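Local coordinates for periplasmic binding protein/LacI transcriptional regulator (Burkholderia multivorans, PDB 4YLE) that probably binds a small ligand, perhaps a simple sugar, in the periplasm as the solute-binding component of an ABC transporter, at residues V35-K40 and L67-I72; K73-T78 and G203-D208; R151-Y156 and V271-D276; A280-F285 and V307-D312. All coordinates share one frame; numbering follows the deposited sequence.

Contact 1 of 4, residues V35-K40 and L67-I72; sequences VALVMK and LITNGI
I68 O is gripped from two neighbouring residues of V35-K40: L37 N donates to it at 2.8 Å, and A36 CA brings its hydrogen to the same oxygen at 3.2 Å. V35 O repays this by accepting I68 N, also at 2.8 Å, and the alternation continues through N70 N to L37 O and M39 N to N70 O, the ladder of two parallel strands. The rhythm slips at the C-terminal end. There I72 N bonds to K40 O at 2.9 Å, standing 50° above the carbonyl plane, while M39 O takes Q81 NE2 instead. Branched and aliphatic residues suit these strands because helices cover both faces. On the face of helix 45-60, L67 CD1 rests 4.1 Å from L37 CB. Selenomethionine M39 lies side by side with T69, and its bend at chi3 (-77°) turns CE back to 4.0 Å from T69 CB, while T69 OG1 is held by E51 and K55. A36, V38 and N70 face helix 78-90. K40, salt-bridged to D124, ends beside an unidentified bound ligand. Strand 34-39, helix 45-60 and strand 66-72 thus form a beta-alpha-beta crossover unit of the periplasmic binding protein fold.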
loop_
_atom_site.group_PDB
_atom_site.type_symbol
_atom_site.label_atom_id
_atom_site.label_comp_id
_atom_site.label_asym_id
_atom_site.label_seq_id
_atom_site.Cartn_x
_atom_site.Cartn_y
_atom_site.Cartn_z
ATOM N N VAL A 35 14.956 -16.149 -2.639
ATOM C CA VAL A 35 14.071 -15.030 -2.989
ATOM C C VAL A 35 14.117 -13.980 -1.895
ATOM O O VAL A 35 13.979 -14.309 -0.720
ATOM C CB VAL A 35 12.603 -15.494 -3.165
ATOM C CG1 VAL A 35 11.714 -14.337 -3.557
ATOM C CG2 VAL A 35 12.505 -16.598 -4.224
ATOM N N ALA A 36 14.269 -12.718 -2.295
ATOM C CA ALA A 36 14.253 -11.591 -1.372
ATOM C C ALA A 36 12.919 -10.889 -1.470
ATOM O O ALA A 36 12.484 -10.567 -2.577
ATOM C CB ALA A 36 15.380 -10.610 -1.687
ATOM N N LEU A 37 12.295 -10.657 -0.315
ATOM C CA LEU A 37 11.034 -9.859 -0.207
ATOM C C LEU A 37 11.385 -8.547 0.441
ATOM O O LEU A 37 11.773 -8.527 1.608
ATOM C CB LEU A 37 9.980 -10.578 0.626
ATOM C CG LEU A 37 8.676 -9.797 0.858
ATOM C CD1 LEU A 37 7.947 -9.525 -0.438
ATOM C CD2 LEU A 37 7.769 -10.571 1.788
ATOM N N VAL A 38 11.247 -7.454 -0.316
ATOM C CA VAL A 38 11.671 -6.128 0.144
ATOM C C VAL A 38 10.444 -5.252 0.311
ATOM O O VAL A 38 9.765 -4.955 -0.651
ATOM C CB VAL A 38 12.667 -5.516 -0.849
ATOM C CG1 VAL A 38 13.025 -4.046 -0.482
ATOM C CG2 VAL A 38 13.926 -6.389 -0.899
HETATM N N MSE A 39 10.167 -4.876 1.558
HETATM C CA MSE A 39 8.921 -4.229 1.928
HETATM C C MSE A 39 9.162 -2.790 2.332
HETATM O O MSE A 39 10.264 -2.304 2.261
HETATM C CB MSE A 39 8.272 -4.997 3.068
HETATM C CG MSE A 39 7.930 -6.414 2.645
HETATM SE SE MSE A 39 7.173 -7.466 4.117
HETATM C CE MSE A 39 8.878 -7.814 5.024
ATOM N N LYS A 40 8.104 -2.116 2.741
ATOM C CA LYS A 40 8.246 -0.764 3.249
ATOM C C LYS A 40 8.284 -0.849 4.763
ATOM O O LYS A 40 9.049 -1.628 5.331
ATOM C CB LYS A 40 7.122 0.129 2.731
ATOM C CG LYS A 40 7.179 0.388 1.217
ATOM C CD LYS A 40 5.893 1.085 0.653
ATOM C CE LYS A 40 4.968 0.058 -0.039
ATOM N NZ LYS A 40 3.513 0.439 -0.008
ATOM N N LEU A 67 13.950 -17.797 1.657
ATOM C CA LEU A 67 13.299 -16.474 1.664
ATOM C C LEU A 67 14.069 -15.535 2.556
ATOM O O LEU A 67 14.351 -15.882 3.697
ATOM C CB LEU A 67 11.850 -16.573 2.161
ATOM C CG LEU A 67 11.117 -15.241 2.343
ATOM C CD1 LEU A 67 10.865 -14.603 1.001
ATOM C CD2 LEU A 67 9.799 -15.390 3.139
ATOM N N ILE A 68 14.410 -14.353 2.045
ATOM C CA ILE A 68 15.032 -13.300 2.866
ATOM C C ILE A 68 14.078 -12.125 2.885
ATOM O O ILE A 68 13.765 -11.630 1.820
ATOM C CB ILE A 68 16.392 -12.829 2.286
ATOM C CG1 ILE A 68 17.304 -14.027 2.036
ATOM C CG2 ILE A 68 17.062 -11.771 3.201
ATOM C CD1 ILE A 68 17.583 -14.870 3.263
ATOM N N THR A 69 13.623 -11.695 4.067
ATOM C CA THR A 69 12.656 -10.584 4.153
ATOM C C THR A 69 13.343 -9.363 4.742
ATOM O O THR A 69 14.232 -9.474 5.585
ATOM C CB THR A 69 11.405 -10.932 5.011
ATOM O OG1 THR A 69 11.776 -11.088 6.382
ATOM C CG2 THR A 69 10.769 -12.195 4.542
ATOM N N ASN A 70 12.968 -8.184 4.256
ATOM C CA ASN A 70 13.522 -6.941 4.777
ATOM C C ASN A 70 12.521 -5.839 4.594
ATOM O O ASN A 70 11.755 -5.853 3.644
ATOM C CB ASN A 70 14.805 -6.529 4.069
ATOM C CG ASN A 70 16.012 -7.336 4.511
ATOM O OD1 ASN A 70 16.576 -8.116 3.738
ATOM N ND2 ASN A 70 16.425 -7.140 5.756
ATOM N N GLY A 71 12.589 -4.863 5.489
ATOM C CA GLY A 71 11.737 -3.689 5.425
ATOM C C GLY A 71 12.569 -2.501 5.844
ATOM O O GLY A 71 13.768 -2.648 6.130
ATOM N N ILE A 72 11.933 -1.335 5.877
ATOM C CA ILE A 72 12.601 -0.097 6.214
ATOM C C ILE A 72 11.961 0.486 7.476
ATOM O O ILE A 72 10.895 0.027 7.919
ATOM C CB ILE A 72 12.555 0.894 5.045
ATOM C CG1 ILE A 72 11.131 1.051 4.501
ATOM C CG2 ILE A 72 13.477 0.399 3.939
ATOM C CD1 ILE A 72 11.003 2.030 3.369
#

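Contact 2 of 4, residues K73-T78 and G203-D208; sequences KDETDT and GEWEID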
loop_
_atom_site.group_PDB
_atom_site.type_symbol
_atom_site.label_atom_id
_atom_site.label_comp_id
_atom_site.label_asym_id
_atom_site.label_seq_id
_atom_site.Cartn_x
_atom_site.Cartn_y
_atom_site.Cartn_z
ATOM N N LYS A 73 12.605 1.501 8.032
ATOM C CA LYS A 73 12.297 1.957 9.380
ATOM C C LYS A 73 11.083 2.851 9.443
ATOM O O LYS A 73 10.567 3.086 10.533
ATOM C CB LYS A 73 13.486 2.701 9.972
ATOM C CG LYS A 73 13.733 4.042 9.305
ATOM C CD LYS A 73 14.886 4.802 9.979
ATOM C CE LYS A 73 15.450 5.883 9.067
ATOM N NZ LYS A 73 14.407 6.648 8.303
ATOM N N ASP A 74 10.687 3.391 8.288
ATOM C CA ASP A 74 9.454 4.170 8.155
ATOM C C ASP A 74 9.002 4.169 6.684
ATOM O O ASP A 74 9.638 3.570 5.827
ATOM C CB ASP A 74 9.630 5.603 8.702
ATOM C CG ASP A 74 10.729 6.369 8.006
ATOM O OD1 ASP A 74 10.687 6.435 6.764
ATOM O OD2 ASP A 74 11.626 6.908 8.700
ATOM N N GLU A 75 7.879 4.812 6.394
ATOM C CA GLU A 75 7.268 4.678 5.078
ATOM C C GLU A 75 7.940 5.528 4.007
ATOM O O GLU A 75 7.633 5.392 2.827
ATOM C CB GLU A 75 5.783 5.045 5.162
ATOM C CG GLU A 75 4.992 4.135 6.097
ATOM C CD GLU A 75 4.572 2.839 5.452
ATOM O OE1 GLU A 75 5.133 2.482 4.390
ATOM O OE2 GLU A 75 3.675 2.176 6.012
ATOM N N THR A 76 8.854 6.392 4.410
ATOM C CA THR A 76 9.446 7.334 3.468
ATOM C C THR A 76 10.936 7.123 3.313
ATOM O O THR A 76 11.610 7.957 2.723
ATOM C CB THR A 76 9.200 8.784 3.904
ATOM O OG1 THR A 76 9.618 8.953 5.268
ATOM C CG2 THR A 76 7.744 9.116 3.771
ATOM N N ASP A 77 11.466 6.020 3.842
ATOM C CA ASP A 77 12.913 5.815 3.783
ATOM C C ASP A 77 13.283 5.116 2.489
ATOM O O ASP A 77 13.811 3.995 2.490
ATOM C CB ASP A 77 13.452 5.010 4.972
ATOM C CG ASP A 77 14.963 5.172 5.132
ATOM O OD1 ASP A 77 15.569 5.834 4.267
ATOM O OD2 ASP A 77 15.559 4.646 6.097
ATOM N N THR A 78 13.009 5.807 1.391
ATOM C CA THR A 78 13.396 5.360 0.055
ATOM C C THR A 78 14.885 5.025 -0.022
ATOM O O THR A 78 15.270 3.989 -0.585
ATOM C CB THR A 78 13.049 6.441 -0.993
ATOM O OG1 THR A 78 11.636 6.692 -0.954
ATOM C CG2 THR A 78 13.429 6.004 -2.388
ATOM N N GLY A 203 -0.548 12.563 4.377
ATOM C CA GLY A 203 -0.116 12.157 5.691
ATOM C C GLY A 203 1.020 11.143 5.602
ATOM O O GLY A 203 1.373 10.550 6.609
ATOM N N GLU A 204 1.566 10.970 4.402
ATOM C CA GLU A 204 2.772 10.178 4.122
ATOM C C GLU A 204 2.750 8.739 4.678
ATOM O O GLU A 204 3.793 8.182 4.996
ATOM C CB GLU A 204 4.001 10.917 4.662
ATOM C CG GLU A 204 4.294 12.179 3.852
ATOM C CD GLU A 204 5.303 13.041 4.516
ATOM O OE1 GLU A 204 6.312 12.481 4.987
ATOM O OE2 GLU A 204 5.078 14.267 4.581
ATOM N N TRP A 205 1.542 8.202 4.795
ATOM C CA TRP A 205 1.238 6.840 5.222
ATOM C C TRP A 205 1.382 6.638 6.719
ATOM O O TRP A 205 1.208 5.511 7.200
ATOM C CB TRP A 205 2.118 5.795 4.527
ATOM C CG TRP A 205 2.052 5.667 3.035
ATOM C CD1 TRP A 205 3.107 5.687 2.178
ATOM C CD2 TRP A 205 0.883 5.410 2.221
ATOM N NE1 TRP A 205 2.680 5.476 0.891
ATOM C CE2 TRP A 205 1.323 5.295 0.890
ATOM C CE3 TRP A 205 -0.482 5.287 2.493
ATOM C CZ2 TRP A 205 0.447 5.057 -0.172
ATOM C CZ3 TRP A 205 -1.355 5.027 1.435
ATOM C CH2 TRP A 205 -0.881 4.920 0.121
ATOM N N GLU A 206 1.698 7.709 7.448
ATOM C CA GLU A 206 2.034 7.627 8.866
ATOM C C GLU A 206 0.919 8.108 9.806
ATOM O O GLU A 206 0.154 9.022 9.491
ATOM C CB GLU A 206 3.299 8.449 9.164
ATOM C CG GLU A 206 4.519 8.122 8.285
ATOM C CD GLU A 206 5.288 6.857 8.660
ATOM O OE1 GLU A 206 4.847 6.037 9.503
ATOM O OE2 GLU A 206 6.377 6.672 8.063
ATOM N N ILE A 207 0.886 7.503 10.986
ATOM C CA ILE A 207 -0.078 7.865 12.015
ATOM C C ILE A 207 0.048 9.322 12.410
ATOM O O ILE A 207 -0.950 10.069 12.437
ATOM C CB ILE A 207 0.097 6.998 13.282
ATOM C CG1 ILE A 207 -0.156 5.530 12.937
ATOM C CG2 ILE A 207 -0.836 7.475 14.384
ATOM C CD1 ILE A 207 0.068 4.547 14.117
ATOM N N ASP A 208 1.256 9.769 12.729
ATOM C CA ASP A 208 1.332 11.103 13.299
ATOM C C ASP A 208 1.220 12.183 12.211
ATOM O O ASP A 208 0.571 13.199 12.436
ATOM C CB ASP A 208 2.585 11.284 14.160
ATOM C CG ASP A 208 3.836 10.822 13.497
ATOM O OD1 ASP A 208 3.788 10.437 12.305
ATOM O OD2 ASP A 208 4.878 10.836 14.196
HETATM O O HOH W 1 2.597 3.389 8.083
HETATM O O HOH W 2 7.749 8.852 7.378
#
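E75 and E206 meet across the cleft between the two lobes of a type I periplasmic binding protein fold, each glutamate on a turn: type I from D74 to D77, type I' from G203 to E206. The tight part centres on E75, whose backbone N donates to E206 OE2 at 2.9 Å, on the syn side but tilted 29° out of the carboxylate plane. E206 bends at chi2 (-78°), which places CD over the E75 side chain. E75 CG packs 3.7 Å from W205 CB, and E75 CB sits at the edge of the indole near its plane. Aliphatic carbons suit this spot; E75 OE2 goes on to N44 and to a water that also donates to W205 O, and W205 is near a bound unidentified ligand. The other side is loose and wet. Exposed T76 merely brings CG2 to 3.9 Å from E204 OE1, while D74 OD1 makes an Asx turn to T76 N. D74 OD1 and E206 OE2 are 4.5 Å apart, a repulsion probably softened by K73, whose NZ is salt-bridged to D74 OD2 at 2.8 Å, and by the donors on OE2. A second water lies 2.8 Å from T76 OG1 and donates to E206 OE2 at 2.7 Å.

Contact 3 of 4, residues R151-Y156 and V271-D276; sequences RKVGDY and VLATAD
V153 stands with CG1 anti to the backbone N (chi1 177°), which puts CG2 beside that N and aims it at T274 and A275. One turn later Y156 also has CG anti to its N (chi1 -169°); this torsion places CG, from which the ring extends to L272 and A273. The contact is mostly between apolar groups, with no hydrogen bond across. V153 CG2 touches A275 CB and T274 O, each at 3.7 Å, while CG1 lies more loosely, 4.3 Å from A273 CB. The small methyls of A273 and A275 both point to the helix and let its backbone come close, V153 CA being 6.2 Å from T274 CA. The contact joins helix 146-160 to strand 274-276, an outermost strand of the mixed seven-stranded sheet of the periplasmic binding protein fold, paired antiparallel with strand 308-314. T274, between the two alanines, turns away from the helix, and its hydroxyl bonds to D232 and N258. At the other end of the contact the phenol ring crosses the leucine obliquely: Y156 CE2 is 3.8 Å from L272 CD1, and Y156 CD2 is 3.9 Å from A273 CB. Y156 also touches L313 and T315, and in this way a large aromatic bridges the helix and the end of the chain. V254 touches V153, L272 and A273; its strand, 252-254, belongs to the other, four-stranded sheet, which places the contact where the elements of the two sheets come together.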
loop_
_atom_site.group_PDB
_atom_site.type_symbol
_atom_site.label_atom_id
_atom_site.label_comp_id
_atom_site.label_asym_id
_atom_site.label_seq_id
_atom_site.Cartn_x
_atom_site.Cartn_y
_atom_site.Cartn_z
ATOM N N ARG A 151 -12.737 3.221 -4.168
ATOM C CA ARG A 151 -14.117 3.526 -4.579
ATOM C C ARG A 151 -15.109 2.729 -3.756
ATOM O O ARG A 151 -16.155 3.258 -3.377
ATOM C CB ARG A 151 -14.321 3.231 -6.059
ATOM C CG ARG A 151 -15.770 3.473 -6.610
ATOM C CD ARG A 151 -16.171 4.924 -6.560
ATOM N NE ARG A 151 -17.584 5.107 -6.924
ATOM C CZ ARG A 151 -18.025 5.338 -8.158
ATOM N NH1 ARG A 151 -17.177 5.447 -9.175
ATOM N NH2 ARG A 151 -19.325 5.471 -8.376
ATOM N N LYS A 152 -14.803 1.455 -3.487
ATOM C CA LYS A 152 -15.661 0.662 -2.598
ATOM C C LYS A 152 -15.833 1.330 -1.229
ATOM O O LYS A 152 -16.941 1.407 -0.704
ATOM C CB LYS A 152 -15.089 -0.738 -2.385
ATOM C CG LYS A 152 -15.205 -1.661 -3.576
ATOM C CD LYS A 152 -14.670 -3.038 -3.224
ATOM C CE LYS A 152 -14.974 -4.034 -4.337
ATOM N NZ LYS A 152 -14.795 -5.456 -3.891
ATOM N N VAL A 153 -14.717 1.749 -0.625
ATOM C CA VAL A 153 -14.720 2.371 0.693
ATOM C C VAL A 153 -15.472 3.695 0.620
ATOM O O VAL A 153 -16.360 3.942 1.415
ATOM C CB VAL A 153 -13.303 2.574 1.208
ATOM C CG1 VAL A 153 -13.305 3.289 2.571
ATOM C CG2 VAL A 153 -12.600 1.183 1.287
ATOM N N GLY A 154 -15.124 4.521 -0.355
ATOM C CA GLY A 154 -15.817 5.780 -0.568
ATOM C C GLY A 154 -17.325 5.637 -0.766
ATOM O O GLY A 154 -18.115 6.459 -0.237
ATOM N N ASP A 155 -17.744 4.621 -1.523
ATOM C CA ASP A 155 -19.174 4.381 -1.759
ATOM C C ASP A 155 -19.930 4.076 -0.478
ATOM O O ASP A 155 -21.063 4.523 -0.313
ATOM C CB ASP A 155 -19.391 3.216 -2.747
ATOM C CG ASP A 155 -19.122 3.602 -4.194
ATOM O OD1 ASP A 155 -19.052 4.810 -4.502
ATOM O OD2 ASP A 155 -18.984 2.677 -5.027
ATOM N N TYR A 156 -19.349 3.270 0.397
ATOM C CA TYR A 156 -20.002 2.964 1.660
ATOM C C TYR A 156 -20.196 4.239 2.489
ATOM O O TYR A 156 -21.284 4.494 3.016
ATOM C CB TYR A 156 -19.201 1.927 2.438
ATOM C CG TYR A 156 -19.957 1.373 3.624
ATOM C CD1 TYR A 156 -21.012 0.480 3.455
ATOM C CD2 TYR A 156 -19.634 1.757 4.897
ATOM C CE1 TYR A 156 -21.708 -0.022 4.550
ATOM C CE2 TYR A 156 -20.324 1.265 5.992
ATOM C CZ TYR A 156 -21.348 0.378 5.819
ATOM O OH TYR A 156 -22.041 -0.100 6.920
ATOM N N VAL A 271 -14.198 4.158 13.467
ATOM C CA VAL A 271 -13.923 4.028 12.021
ATOM C C VAL A 271 -15.110 3.348 11.329
ATOM O O VAL A 271 -15.602 2.318 11.798
ATOM C CB VAL A 271 -12.653 3.222 11.784
ATOM C CG1 VAL A 271 -12.424 2.965 10.294
ATOM C CG2 VAL A 271 -11.484 3.957 12.347
ATOM N N LEU A 272 -15.560 3.913 10.214
ATOM C CA LEU A 272 -16.733 3.418 9.517
ATOM C C LEU A 272 -16.472 2.266 8.532
ATOM O O LEU A 272 -17.300 1.364 8.379
ATOM C CB LEU A 272 -17.397 4.578 8.767
ATOM C CG LEU A 272 -18.584 4.193 7.881
ATOM C CD1 LEU A 272 -19.785 3.864 8.766
ATOM C CD2 LEU A 272 -18.916 5.305 6.881
ATOM N N ALA A 273 -15.345 2.312 7.850
ATOM C CA ALA A 273 -15.010 1.276 6.879
ATOM C C ALA A 273 -13.536 1.287 6.581
ATOM O O ALA A 273 -12.864 2.296 6.746
ATOM C CB ALA A 273 -15.791 1.479 5.599
ATOM N N THR A 274 -13.054 0.138 6.131
ATOM C CA THR A 274 -11.702 -0.001 5.613
ATOM C C THR A 274 -11.786 -1.001 4.462
ATOM O O THR A 274 -12.874 -1.285 3.988
ATOM C CB THR A 274 -10.733 -0.463 6.700
ATOM O OG1 THR A 274 -9.394 -0.460 6.189
ATOM C CG2 THR A 274 -11.070 -1.856 7.225
ATOM N N ALA A 275 -10.650 -1.512 3.995
ATOM C CA ALA A 275 -10.670 -2.479 2.892
ATOM C C ALA A 275 -9.554 -3.445 3.119
ATOM O O ALA A 275 -8.478 -3.058 3.596
ATOM C CB ALA A 275 -10.519 -1.806 1.540
ATOM N N ASP A 276 -9.789 -4.707 2.766
ATOM C CA ASP A 276 -8.727 -5.692 2.850
ATOM C C ASP A 276 -8.173 -5.872 1.448
ATOM O O ASP A 276 -8.904 -6.209 0.528
ATOM C CB ASP A 276 -9.232 -7.006 3.428
ATOM C CG ASP A 276 -8.118 -7.850 4.028
ATOM O OD1 ASP A 276 -6.978 -7.764 3.533
ATOM O OD2 ASP A 276 -8.369 -8.598 4.990
#

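Contact 4 of 4, residues A280-F285 and V307-D312; sequences AKQAVF and VETPVD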
loop_
_atom_site.group_PDB
_atom_site.type_symbol
_atom_site.label_atom_id
_atom_site.label_comp_id
_atom_site.label_asym_id
_atom_site.label_seq_id
_atom_site.Cartn_x
_atom_site.Cartn_y
_atom_site.Cartn_z
ATOM N N ALA A 280 -0.673 -10.621 2.533
ATOM C CA ALA A 280 0.016 -11.884 2.499
ATOM C C ALA A 280 -0.136 -12.452 1.091
ATOM O O ALA A 280 0.797 -13.003 0.556
ATOM C CB ALA A 280 -0.552 -12.833 3.522
ATOM N N LYS A 281 -1.333 -12.348 0.523
ATOM C CA LYS A 281 -1.564 -12.826 -0.841
ATOM C C LYS A 281 -0.631 -12.144 -1.833
ATOM O O LYS A 281 -0.068 -12.803 -2.683
ATOM C CB LYS A 281 -3.018 -12.591 -1.249
ATOM C CG LYS A 281 -3.329 -13.040 -2.689
ATOM C CD LYS A 281 -4.631 -12.396 -3.179
ATOM C CE LYS A 281 -5.810 -13.184 -2.797
ATOM N NZ LYS A 281 -5.855 -14.480 -3.513
ATOM N N GLN A 282 -0.461 -10.826 -1.713
ATOM C CA GLN A 282 0.387 -10.110 -2.668
ATOM C C GLN A 282 1.799 -10.635 -2.636
ATOM O O GLN A 282 2.416 -10.892 -3.719
ATOM C CB GLN A 282 0.377 -8.623 -2.410
ATOM C CG GLN A 282 -0.964 -7.992 -2.664
ATOM C CD GLN A 282 -0.899 -6.504 -2.536
ATOM O OE1 GLN A 282 -0.063 -5.863 -3.156
ATOM N NE2 GLN A 282 -1.810 -5.930 -1.752
ATOM N N ALA A 283 2.327 -10.859 -1.430
ATOM C CA ALA A 283 3.697 -11.337 -1.311
ATOM C C ALA A 283 3.807 -12.786 -1.803
ATOM O O ALA A 283 4.774 -13.148 -2.479
ATOM C CB ALA A 283 4.182 -11.239 0.088
ATOM N N VAL A 284 2.855 -13.629 -1.429
ATOM C CA VAL A 284 2.912 -15.020 -1.835
ATOM C C VAL A 284 2.800 -15.133 -3.366
ATOM O O VAL A 284 3.567 -15.873 -3.990
ATOM C CB VAL A 284 1.816 -15.875 -1.139
ATOM C CG1 VAL A 284 1.689 -17.259 -1.754
ATOM C CG2 VAL A 284 2.150 -16.003 0.366
ATOM N N PHE A 285 1.903 -14.374 -3.967
ATOM C CA PHE A 285 1.682 -14.480 -5.409
ATOM C C PHE A 285 2.897 -13.852 -6.091
ATOM O O PHE A 285 3.311 -14.259 -7.162
ATOM C CB PHE A 285 0.392 -13.775 -5.845
ATOM C CG PHE A 285 -0.873 -14.561 -5.637
ATOM C CD1 PHE A 285 -0.989 -15.533 -4.654
ATOM C CD2 PHE A 285 -1.980 -14.271 -6.409
ATOM C CE1 PHE A 285 -2.181 -16.211 -4.472
ATOM C CE2 PHE A 285 -3.152 -14.947 -6.239
ATOM C CZ PHE A 285 -3.255 -15.917 -5.272
ATOM N N VAL A 307 -1.360 -9.554 -12.949
ATOM C CA VAL A 307 -2.072 -10.304 -11.917
ATOM C C VAL A 307 -2.748 -9.349 -10.949
ATOM O O VAL A 307 -2.085 -8.763 -10.086
ATOM C CB VAL A 307 -1.134 -11.222 -11.111
ATOM C CG1 VAL A 307 -1.912 -11.958 -9.995
ATOM C CG2 VAL A 307 -0.410 -12.200 -12.029
ATOM N N GLU A 308 -4.061 -9.178 -11.094
ATOM C CA GLU A 308 -4.781 -8.300 -10.181
ATOM C C GLU A 308 -5.245 -9.090 -8.984
ATOM O O GLU A 308 -5.903 -10.117 -9.129
ATOM C CB GLU A 308 -5.982 -7.638 -10.850
ATOM C CG GLU A 308 -6.620 -6.582 -9.943
ATOM C CD GLU A 308 -7.825 -5.926 -10.568
ATOM O OE1 GLU A 308 -7.715 -5.552 -11.744
ATOM O OE2 GLU A 308 -8.872 -5.804 -9.880
ATOM N N THR A 309 -4.924 -8.589 -7.798
ATOM C CA THR A 309 -5.373 -9.221 -6.567
ATOM C C THR A 309 -6.570 -8.433 -6.061
ATOM O O THR A 309 -6.669 -7.227 -6.332
ATOM C CB THR A 309 -4.255 -9.272 -5.510
ATOM O OG1 THR A 309 -3.631 -7.999 -5.402
ATOM C CG2 THR A 309 -3.175 -10.239 -5.888
ATOM N N PRO A 310 -7.493 -9.100 -5.346
ATOM C CA PRO A 310 -8.761 -8.436 -5.032
ATOM C C PRO A 310 -8.703 -7.490 -3.843
ATOM O O PRO A 310 -7.794 -7.541 -3.032
ATOM C CB PRO A 310 -9.690 -9.607 -4.720
ATOM C CG PRO A 310 -8.760 -10.655 -4.166
ATOM C CD PRO A 310 -7.505 -10.518 -4.949
ATOM N N VAL A 311 -9.709 -6.624 -3.767
ATOM C CA VAL A 311 -9.892 -5.747 -2.619
ATOM C C VAL A 311 -11.353 -5.834 -2.147
ATOM O O VAL A 311 -12.264 -5.675 -2.938
ATOM C CB VAL A 311 -9.573 -4.308 -2.970
ATOM C CG1 VAL A 311 -9.807 -3.422 -1.753
ATOM C CG2 VAL A 311 -8.151 -4.172 -3.438
ATOM N N ASP A 312 -11.564 -6.112 -0.869
ATOM C CA ASP A 312 -12.921 -6.171 -0.336
ATOM C C ASP A 312 -13.164 -5.143 0.746
ATOM O O ASP A 312 -12.316 -4.886 1.596
ATOM C CB ASP A 312 -13.210 -7.547 0.222
ATOM C CG ASP A 312 -13.222 -8.597 -0.852
ATOM O OD1 ASP A 312 -14.080 -8.494 -1.742
ATOM O OD2 ASP A 312 -12.357 -9.487 -0.819
#
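The F285 ring meets V307 at its edge, CD2 lying 4.3 Å from V307 CG1 near the ring plane, while K281 from one helical turn earlier lays CG over the centre of one face, 3.7 Å above it. T309 CG2 reaches the same CD2 obliquely at 4.2 Å. These groups pack helix 279-295 against the irregular start of strand 308-314, which in the mixed sheet of the periplasmic binding protein fold runs parallel to strand 141-144 and antiparallel to the edge strand 274-276. The two segments share no hydrogen bond. Their contact is made largely by carbon atoms, and a long lysine suits it because K281, though partly exposed, can supply its methylenes as apolar surface. K281 has CG anti to the backbone N (chi1 179°), and its side chain slides past T309 in the opposite direction, bringing CD to 3.8 Å from T309 CG2. A bend at chi3 (-86°) then takes CE to 3.8 Å from P310 CD, where the lysine chain crosses the proline at about a right angle. The puckered P310 ring presents CD and CG to K281 CE. T309 is the buried residue of its segment in this contact; its backbone bonds to G143 of strand 141-144, and P144 touches its side chain. Q282 sends its amide on to Q277 O, but in passing its CG comes 3.8 Å from T309 OG1.

Contacts 1, 3 and 4 all reach the mixed seven-stranded sheet: contact 1 includes one outermost strand, 66-72, contact 3 the other, 274-276, their centres about 29 Å apart on opposite sides of the chain's centre. Contact 2 follows contact 1 along the chain, touches it through K40 and E75, and lies across the cleft, linking the sheet of contact 1 to the lobe of the four-stranded sheet, consistent with two lobes closed around a ligand. Contacts 2 and 3 alternate in sequence, their centres about 22 Å apart. Contacts 3 and 4 join directly, D276 N lying 2.8 Å from D312 O and K152 NZ 2.7 Å from V311 O. L37 and A283 bring contacts 1 and 4 together.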